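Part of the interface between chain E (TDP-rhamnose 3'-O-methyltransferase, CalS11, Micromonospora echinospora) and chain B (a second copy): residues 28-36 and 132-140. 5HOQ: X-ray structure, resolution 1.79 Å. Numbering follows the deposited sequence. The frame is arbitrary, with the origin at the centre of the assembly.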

# COMPACT_ATOMS: atom_id res chain seq x y z
N LYS E 28 -29.62 -18.44 -34.88
CA LYS E 28 -30.92 -18.20 -35.51
C LYS E 28 -31.36 -16.75 -35.37
O LYS E 28 -31.88 -16.16 -36.32
CB LYS E 28 -31.98 -19.12 -34.90
CG LYS E 28 -32.21 -20.46 -35.61
CD LYS E 28 -32.08 -21.66 -34.65
CE LYS E 28 -33.11 -21.66 -33.52
NZ LYS E 28 -32.89 -22.79 -32.56
N LEU E 29 -31.20 -16.18 -34.18
CA LEU E 29 -31.66 -14.82 -33.92
C LEU E 29 -30.76 -13.78 -34.57
O LEU E 29 -31.22 -12.66 -34.84
CB LEU E 29 -31.71 -14.59 -32.40
CG LEU E 29 -32.77 -15.45 -31.70
CD1 LEU E 29 -32.44 -15.59 -30.21
CD2 LEU E 29 -34.17 -14.85 -31.90
N LEU E 30 -29.50 -14.13 -34.81
CA LEU E 30 -28.59 -13.24 -35.53
C LEU E 30 -28.95 -13.16 -37.01
O LEU E 30 -28.96 -12.07 -37.60
CB LEU E 30 -27.15 -13.76 -35.37
CG LEU E 30 -26.12 -13.13 -36.31
CD1 LEU E 30 -26.07 -11.63 -36.14
CD2 LEU E 30 -24.77 -13.75 -36.10
N THR E 31 -29.23 -14.30 -37.63
CA THR E 31 -29.43 -14.34 -39.08
C THR E 31 -30.87 -14.02 -39.47
O THR E 31 -31.15 -13.82 -40.65
CB THR E 31 -29.03 -15.72 -39.65
OG1 THR E 31 -29.78 -16.76 -39.02
CG2 THR E 31 -27.55 -16.00 -39.45
N ASN E 32 -31.78 -13.99 -38.51
CA ASN E 32 -33.18 -13.67 -38.77
C ASN E 32 -33.60 -12.53 -37.86
O ASN E 32 -34.52 -12.65 -37.05
CB ASN E 32 -34.07 -14.89 -38.57
CG ASN E 32 -33.68 -16.06 -39.46
OD1 ASN E 32 -34.05 -16.10 -40.64
ND2 ASN E 32 -32.94 -17.00 -38.91
N SER E 33 -32.90 -11.40 -37.99
CA SER E 33 -33.08 -10.38 -36.96
C SER E 33 -33.91 -9.20 -37.46
O SER E 33 -33.69 -8.73 -38.58
CB SER E 33 -31.75 -9.85 -36.44
OG SER E 33 -31.96 -8.76 -35.56
N PRO E 34 -34.84 -8.70 -36.65
CA PRO E 34 -35.52 -7.45 -37.02
C PRO E 34 -34.60 -6.24 -36.97
O PRO E 34 -34.98 -5.18 -37.49
CB PRO E 34 -36.66 -7.34 -35.98
CG PRO E 34 -36.26 -8.26 -34.85
CD PRO E 34 -35.37 -9.30 -35.41
N ILE E 35 -33.42 -6.35 -36.37
CA ILE E 35 -32.47 -5.23 -36.41
C ILE E 35 -32.08 -4.99 -37.86
O ILE E 35 -31.86 -5.98 -38.60
CB ILE E 35 -31.23 -5.54 -35.55
CG1 ILE E 35 -31.65 -5.78 -34.09
CG2 ILE E 35 -30.21 -4.40 -35.63
CD1 ILE E 35 -30.51 -6.30 -33.21
N PRO E 36 -32.05 -3.75 -38.36
CA PRO E 36 -31.56 -3.53 -39.73
C PRO E 36 -30.17 -4.13 -39.87
O PRO E 36 -29.34 -4.04 -38.96
CB PRO E 36 -31.54 -2.01 -39.88
CG PRO E 36 -32.62 -1.52 -38.92
CD PRO E 36 -32.53 -2.49 -37.74
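Chain B, residues 132-140: VPGGYPAYL

The phenol of Tyr B139 is held at both its hydroxyl and its ring by one short segment of chain E. Its OH donates a short hydrogen bond to the backbone carbonyl Leu E29 O (2.6 Å) and accepts one from Ser E33 OG at 2.9 Å from Tyr B139 OH, while Pro E34 CD lies over one ring face, 3.4 Å from the Tyr B139 ring centroid and 12° off the normal. Tyrosine suits this place because its hydroxyl can give and take hydrogen bonds while its ring offers a flat surface to a proline methylene.

Chain E presents the end of a helix, residues 28-31, then a loop. Asn E32 is the first residue to leave helical geometry, and its ND2 turns back to Lys E28 O (2.9 Å). Ser E33 OG also accepts a hydrogen bond from Ile E35 N (2.9 Å), so one hydroxyl links its own loop to the neighbouring chain.

Chain B brings the two ends of a type II turn, Pro B133 and Tyr B136, against chain E; Gly B134 and Gly B135 between them do not touch the stretch. Gly B135, whose positive phi glycine tolerates well, N-caps the helix carrying both tyrosines. Pro E34 CA lies 6.7 Å from Pro B133 CA and Ile E35 CA 7.6 Å from Val B132 CA, so the chains run in opposite senses over these pairs.

Apolar contacts supplement the hydrogen bonds. Pro E34 CB lies 3.8 Å from Pro B133 CG, and Pro E34 CG 3.9 Å from Tyr B136 CD1. Leu E29 CD2 packs 3.7 Å from Tyr B139 CE1, and Ile E35 CG1 3.9 Å from Tyr B136 CE1; these buried aliphatic side chains fill space beside the rings without needing polar partners. Ile E35 CG1 also makes van der Waals contact with Tyr B136 OH (3.4 Å).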

# COMPACT_ATOMS: atom_id res chain seq x y z
N VAL B 132 -37.78 1.06 -33.50
CA VAL B 132 -37.66 -0.39 -33.64
C VAL B 132 -38.94 -0.97 -34.25
O VAL B 132 -40.01 -0.36 -34.16
CB VAL B 132 -37.38 -1.06 -32.27
CG1 VAL B 132 -36.01 -0.66 -31.74
CG2 VAL B 132 -38.47 -0.71 -31.26
N PRO B 133 -38.82 -2.14 -34.86
CA PRO B 133 -40.02 -2.82 -35.37
C PRO B 133 -41.02 -3.12 -34.26
O PRO B 133 -40.69 -3.18 -33.08
CB PRO B 133 -39.46 -4.12 -35.98
CG PRO B 133 -38.05 -3.80 -36.30
CD PRO B 133 -37.59 -2.85 -35.24
N GLY B 134 -42.28 -3.29 -34.67
CA GLY B 134 -43.28 -3.78 -33.74
C GLY B 134 -42.98 -5.22 -33.34
O GLY B 134 -42.51 -6.02 -34.15
N GLY B 135 -43.25 -5.53 -32.07
CA GLY B 135 -42.87 -6.84 -31.56
C GLY B 135 -41.39 -6.99 -31.32
O GLY B 135 -40.88 -8.11 -31.19
N TYR B 136 -40.66 -5.87 -31.27
CA TYR B 136 -39.25 -5.95 -30.95
C TYR B 136 -39.03 -6.48 -29.54
O TYR B 136 -38.14 -7.32 -29.35
CB TYR B 136 -38.57 -4.59 -31.13
CG TYR B 136 -37.07 -4.79 -31.11
CD1 TYR B 136 -36.40 -5.34 -32.20
CD2 TYR B 136 -36.33 -4.49 -29.97
CE1 TYR B 136 -35.06 -5.57 -32.17
CE2 TYR B 136 -34.97 -4.71 -29.93
CZ TYR B 136 -34.33 -5.25 -31.02
OH TYR B 136 -32.97 -5.50 -30.99
N PRO B 137 -39.79 -6.05 -28.53
CA PRO B 137 -39.59 -6.61 -27.18
C PRO B 137 -39.62 -8.13 -27.15
O PRO B 137 -38.88 -8.74 -26.36
CB PRO B 137 -40.74 -6.00 -26.37
CG PRO B 137 -41.10 -4.75 -27.08
CD PRO B 137 -40.84 -5.00 -28.54
N ALA B 138 -40.48 -8.77 -27.96
CA ALA B 138 -40.54 -10.23 -27.94
C ALA B 138 -39.27 -10.83 -28.50
O ALA B 138 -38.77 -11.85 -27.99
CB ALA B 138 -41.76 -10.72 -28.73
N TYR B 139 -38.71 -10.22 -29.53
CA TYR B 139 -37.43 -10.69 -30.08
C TYR B 139 -36.32 -10.53 -29.06
O TYR B 139 -35.52 -11.45 -28.84
CB TYR B 139 -37.10 -9.91 -31.35
CG TYR B 139 -35.67 -10.10 -31.86
CD1 TYR B 139 -35.32 -11.22 -32.60
CD2 TYR B 139 -34.69 -9.13 -31.62
CE1 TYR B 139 -34.02 -11.39 -33.09
CE2 TYR B 139 -33.40 -9.29 -32.11
CZ TYR B 139 -33.07 -10.42 -32.83
OH TYR B 139 -31.79 -10.57 -33.33
N LEU B 140 -36.22 -9.36 -28.46
CA LEU B 140 -35.17 -9.12 -27.48
C LEU B 140 -35.30 -10.08 -26.31
O LEU B 140 -34.30 -10.59 -25.80
CB LEU B 140 -35.21 -7.67 -27.05
CG LEU B 140 -34.20 -7.15 -26.04
CD1 LEU B 140 -32.80 -7.31 -26.57
CD2 LEU B 140 -34.51 -5.69 -25.75